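Local structure of Vpx protein (Simian immunodeficiency virus, 4Z8L) at residues 69-72 with 73-77; 78-81 with 82-86. The protein acts as a zinc-binding viral accessory protein that directs a host restriction factor to the CRL4-DCAF1 ubiquitin ligase, and probably also stimulates viral gene expression. One frame throughout, in Å; residues are numbered along the deposited sequence.

From the N terminus the chain runs through helices 21-35 and 45-58 before entering helix 63-84, and both contacts lie on this last helix, contact 2 running past its end into G85 and C86. They come in series, contact 1 (69-72 with 73-77) before contact 2 (78-81 with 82-86), neither nesting nor crossing, their centres about 13 Å apart. Neither closes a long loop; each spans successive turns. Contact 1 lies about 4 Å from the centre of the folded chain, where the helix meets both earlier helices and another protein's chain. At contact 2 the helix ends and H81 meets H38 through zinc, tying this end to the segment after helix 21-35.

Contact 1: 69-72 with 73-77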
loop_
_atom_site.group_PDB
_atom_site.type_symbol
_atom_site.label_atom_id
_atom_site.label_comp_id
_atom_site.label_asym_id
_atom_site.label_seq_id
_atom_site.Cartn_x
_atom_site.Cartn_y
_atom_site.Cartn_z
ATOM N N ARG B 69 -5.557 2.812 -15.915
ATOM C CA ARG B 69 -4.492 3.601 -15.306
ATOM C C ARG B 69 -5.012 4.381 -14.095
ATOM O O ARG B 69 -4.305 4.540 -13.087
ATOM C CB ARG B 69 -3.881 4.548 -16.337
ATOM C CG ARG B 69 -3.185 3.838 -17.488
ATOM C CD ARG B 69 -1.962 3.069 -17.010
ATOM N NE ARG B 69 -0.995 3.932 -16.339
ATOM C CZ ARG B 69 0.041 4.505 -16.945
ATOM N NH1 ARG B 69 0.250 4.305 -18.240
ATOM N NH2 ARG B 69 0.871 5.276 -16.256
ATOM N N TYR B 70 -6.254 4.853 -14.198
ATOM C CA TYR B 70 -6.936 5.483 -13.070
ATOM C C TYR B 70 -7.036 4.508 -11.907
ATOM O O TYR B 70 -6.708 4.842 -10.761
ATOM C CB TYR B 70 -8.334 5.954 -13.480
ATOM C CG TYR B 70 -9.220 6.337 -12.314
ATOM C CD1 TYR B 70 -9.065 7.555 -11.669
ATOM C CD2 TYR B 70 -10.206 5.472 -11.854
ATOM C CE1 TYR B 70 -9.871 7.906 -10.602
ATOM C CE2 TYR B 70 -11.014 5.812 -10.788
ATOM C CZ TYR B 70 -10.844 7.031 -10.165
ATOM O OH TYR B 70 -11.649 7.376 -9.103
ATOM N N LEU B 71 -7.484 3.298 -12.227
ATOM C CA LEU B 71 -7.617 2.216 -11.260
ATOM C C LEU B 71 -6.309 1.973 -10.526
ATOM O O LEU B 71 -6.274 1.933 -9.298
ATOM C CB LEU B 71 -8.067 0.933 -11.967
ATOM C CG LEU B 71 -7.965 -0.391 -11.205
ATOM C CD1 LEU B 71 -8.952 -0.456 -10.058
ATOM C CD2 LEU B 71 -8.157 -1.567 -12.147
ATOM N N LEU B 72 -5.238 1.818 -11.298
ATOM C CA LEU B 72 -3.895 1.628 -10.762
ATOM C C LEU B 72 -3.497 2.739 -9.789
ATOM O O LEU B 72 -3.128 2.474 -8.628
ATOM C CB LEU B 72 -2.884 1.555 -11.910
ATOM C CG LEU B 72 -2.477 0.172 -12.428
ATOM C CD1 LEU B 72 -3.663 -0.777 -12.461
ATOM C CD2 LEU B 72 -1.856 0.295 -13.811
ATOM N N LEU B 73 -3.585 3.980 -10.267
ATOM C CA LEU B 73 -3.238 5.131 -9.441
ATOM C C LEU B 73 -3.983 5.102 -8.118
ATOM O O LEU B 73 -3.393 5.302 -7.056
ATOM C CB LEU B 73 -3.549 6.441 -10.162
ATOM C CG LEU B 73 -2.654 6.851 -11.329
ATOM C CD1 LEU B 73 -2.916 8.296 -11.716
ATOM C CD2 LEU B 73 -1.192 6.632 -10.998
ATOM N N MET B 74 -5.281 4.827 -8.179
ATOM C CA MET B 74 -6.091 4.904 -6.975
ATOM C C MET B 74 -5.868 3.709 -6.044
ATOM O O MET B 74 -6.074 3.822 -4.839
ATOM C CB MET B 74 -7.565 5.046 -7.324
ATOM C CG MET B 74 -8.229 6.119 -6.483
ATOM S SD MET B 74 -10.002 6.198 -6.706
ATOM C CE MET B 74 -10.443 4.714 -5.829
ATOM N N HIS B 75 -5.468 2.564 -6.594
ATOM C CA HIS B 75 -5.051 1.448 -5.747
ATOM C C HIS B 75 -3.795 1.830 -4.981
ATOM O O HIS B 75 -3.619 1.452 -3.817
ATOM C CB HIS B 75 -4.784 0.187 -6.573
ATOM C CG HIS B 75 -5.925 -0.782 -6.592
ATOM N ND1 HIS B 75 -5.941 -1.895 -7.404
ATOM C CD2 HIS B 75 -7.080 -0.814 -5.887
ATOM C CE1 HIS B 75 -7.061 -2.567 -7.206
ATOM N NE2 HIS B 75 -7.770 -1.932 -6.290
ATOM N N LYS B 76 -2.937 2.610 -5.628
ATOM C CA LYS B 76 -1.733 3.091 -4.959
ATOM C C LYS B 76 -2.073 4.167 -3.921
ATOM O O LYS B 76 -1.403 4.288 -2.890
ATOM C CB LYS B 76 -0.735 3.602 -5.998
ATOM C CG LYS B 76 -0.286 2.489 -6.937
ATOM C CD LYS B 76 0.547 2.980 -8.102
ATOM C CE LYS B 76 0.849 1.829 -9.052
ATOM N NZ LYS B 76 1.548 2.267 -10.287
ATOM N N ALA B 77 -3.129 4.930 -4.187
ATOM C CA ALA B 77 -3.618 5.927 -3.237
ATOM C C ALA B 77 -4.202 5.268 -1.986
ATOM O O ALA B 77 -3.872 5.652 -0.868
ATOM C CB ALA B 77 -4.652 6.822 -3.894
#
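The imidazole of H75 has methyl CD1 of L71 over one face, a CH-pi contact with CD1 4.2 Å from the ring centroid and 16° off the normal. CD1 is offset toward the rim, and its nearest ring atom is H75 CE1 at 4.0 Å. The L71 side chain gets there because CG stands anti to the backbone N (chi1 166°), leaning it along the helix beside H75. One residue earlier, the phenol of Y70 has M74 alongside in a Met-aromatic contact: M74 SD comes in obliquely, 4.5 Å from the centroid of the Y70 ring. The Y70 hydroxyl is held by a hydrogen bond to N32 OD1, and W48 packs edge-to-face with the same ring. Beneath the side chains, L73 N, M74 N, H75 N and K76 N bond to the carbonyls of R69, Y70, L71 and L72; the first, L73 N to R69 O at 3.0 Å, is nearly straight at 173°. R69 and K76 each form a salt bridge with an acidic side chain on another protein's chain. The i to i+4 bonding is that of any alpha helix; Y70, L71, M74 and H75 packing on helices 21-35 and 45-58 is characteristic of the three-helix Vpr/Vpx fold.

Contact 2: 78-81 with 82-86; sequences MYTH and MQQGC. With ZN (zinc ion), chain G.
H81 brings the end of helix 63-84 to the zinc site, where M82 and C86 gather about its imidazole. H81 NE2 binds the zinc ion at 2.1 Å, and H38 ND1, from the loop after helix 21-35, supplies a second ligand. A chi1 of 177° sets CG of H81 opposite the backbone N and beside the carbonyl carbon, carrying the ring out toward the metal. M82 SD approaches this ring obliquely, 3.7 Å from H81 CD2. C86 binds zinc in another structure of this protein but is not bonded to the ion here; the model puts C86 CB closer to the zinc ion than SG, which is chemically implausible, so the placement of this side chain is doubtful. M82, bent at chi2 and chi3, runs alongside M78, with M78 CE 3.8 Å from M82 CG; both methionines also touch H38. On another flank, Q83 CG sits over one face of the Y79 ring, a CH-pi contact 4.0 Å from the centroid and 21° off the normal. The Q83 amide plane is turned 23° from that ring, and Y79 also meets an aromatic side chain of another protein's chain. T80 CG2 lies by Q84 OE1, while T80 OG1 bonds back to K76 O. Along the backbone, M82 N bonds to M78 O at 2.9 Å, but the last link, G85 N to H81 O, is weak. G85 leaves the helix with positive phi and turns the chain toward C86. H81 is thus the helix-end ligand of the Vpx zinc site, and the glycine exit brings C86 close to it.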
loop_
_atom_site.group_PDB
_atom_site.type_symbol
_atom_site.label_atom_id
_atom_site.label_comp_id
_atom_site.label_asym_id
_atom_site.label_seq_id
_atom_site.Cartn_x
_atom_site.Cartn_y
_atom_site.Cartn_z
ATOM N N MET B 78 -5.082 4.290 -2.184
ATOM C CA MET B 78 -5.655 3.530 -1.078
ATOM C C MET B 78 -4.559 2.838 -0.280
ATOM O O MET B 78 -4.597 2.820 0.951
ATOM C CB MET B 78 -6.666 2.503 -1.590
ATOM C CG MET B 78 -8.030 3.089 -1.930
ATOM S SD MET B 78 -8.829 3.850 -0.501
ATOM C CE MET B 78 -8.883 2.465 0.636
ATOM N N TYR B 79 -3.589 2.267 -0.987
ATOM C CA TYR B 79 -2.424 1.679 -0.339
ATOM C C TYR B 79 -1.776 2.712 0.580
ATOM O O TYR B 79 -1.574 2.461 1.773
ATOM C CB TYR B 79 -1.422 1.170 -1.379
ATOM C CG TYR B 79 -0.053 0.848 -0.822
ATOM C CD1 TYR B 79 0.192 -0.352 -0.170
ATOM C CD2 TYR B 79 0.998 1.747 -0.955
ATOM C CE1 TYR B 79 1.445 -0.645 0.339
ATOM C CE2 TYR B 79 2.252 1.464 -0.451
ATOM C CZ TYR B 79 2.470 0.268 0.193
ATOM O OH TYR B 79 3.721 -0.010 0.693
ATOM N N THR B 80 -1.473 3.878 0.013
ATOM C CA THR B 80 -0.837 4.958 0.760
ATOM C C THR B 80 -1.622 5.341 2.011
ATOM O O THR B 80 -1.074 5.354 3.109
ATOM C CB THR B 80 -0.670 6.215 -0.110
ATOM O OG1 THR B 80 0.202 5.926 -1.211
ATOM C CG2 THR B 80 -0.088 7.356 0.710
ATOM N N HIS B 81 -2.903 5.651 1.836
ATOM C CA HIS B 81 -3.762 6.079 2.937
ATOM C C HIS B 81 -3.900 5.038 4.040
ATOM O O HIS B 81 -3.794 5.363 5.221
ATOM C CB HIS B 81 -5.152 6.442 2.420
ATOM C CG HIS B 81 -6.111 6.833 3.502
ATOM N ND1 HIS B 81 -5.968 7.986 4.243
ATOM C CD2 HIS B 81 -7.222 6.218 3.972
ATOM C CE1 HIS B 81 -6.953 8.068 5.121
ATOM N NE2 HIS B 81 -7.728 7.009 4.977
ATOM N N MET B 82 -4.149 3.790 3.658
ATOM C CA MET B 82 -4.350 2.744 4.650
ATOM C C MET B 82 -3.050 2.428 5.383
ATOM O O MET B 82 -3.068 2.081 6.563
ATOM C CB MET B 82 -4.918 1.482 4.001
ATOM C CG MET B 82 -6.272 1.681 3.336
ATOM S SD MET B 82 -7.460 2.582 4.349
ATOM C CE MET B 82 -7.705 1.435 5.699
ATOM N N GLN B 83 -1.922 2.558 4.692
ATOM C CA GLN B 83 -0.634 2.396 5.356
ATOM C C GLN B 83 -0.356 3.585 6.268
ATOM O O GLN B 83 0.363 3.467 7.261
ATOM C CB GLN B 83 0.492 2.227 4.338
ATOM C CG GLN B 83 0.475 0.882 3.634
ATOM C CD GLN B 83 0.735 -0.272 4.582
ATOM O OE1 GLN B 83 -0.194 -0.843 5.153
ATOM N NE2 GLN B 83 2.003 -0.619 4.758
ATOM N N GLN B 84 -0.935 4.730 5.918
ATOM C CA GLN B 84 -0.816 5.940 6.719
ATOM C C GLN B 84 -1.703 5.834 7.951
ATOM O O GLN B 84 -1.433 6.449 8.982
ATOM C CB GLN B 84 -1.204 7.169 5.897
ATOM C CG GLN B 84 -0.046 8.078 5.529
ATOM C CD GLN B 84 -0.456 9.178 4.566
ATOM O OE1 GLN B 84 -1.153 8.929 3.582
ATOM N NE2 GLN B 84 -0.023 10.401 4.847
ATOM N N GLY B 85 -2.764 5.040 7.833
ATOM C CA GLY B 85 -3.680 4.813 8.935
ATOM C C GLY B 85 -4.838 5.789 8.904
ATOM O O GLY B 85 -4.676 6.942 8.505
ATOM N N CYS B 86 -6.008 5.331 9.333
ATOM C CA CYS B 86 -7.190 6.180 9.367
ATOM C C CYS B 86 -7.963 5.935 10.655
ATOM O O CYS B 86 -8.159 4.788 11.056
ATOM C CB CYS B 86 -8.087 5.930 8.152
ATOM S SG CYS B 86 -8.710 4.244 7.992
HETATM ZN ZN ZN G . -9.429 6.669 6.198
#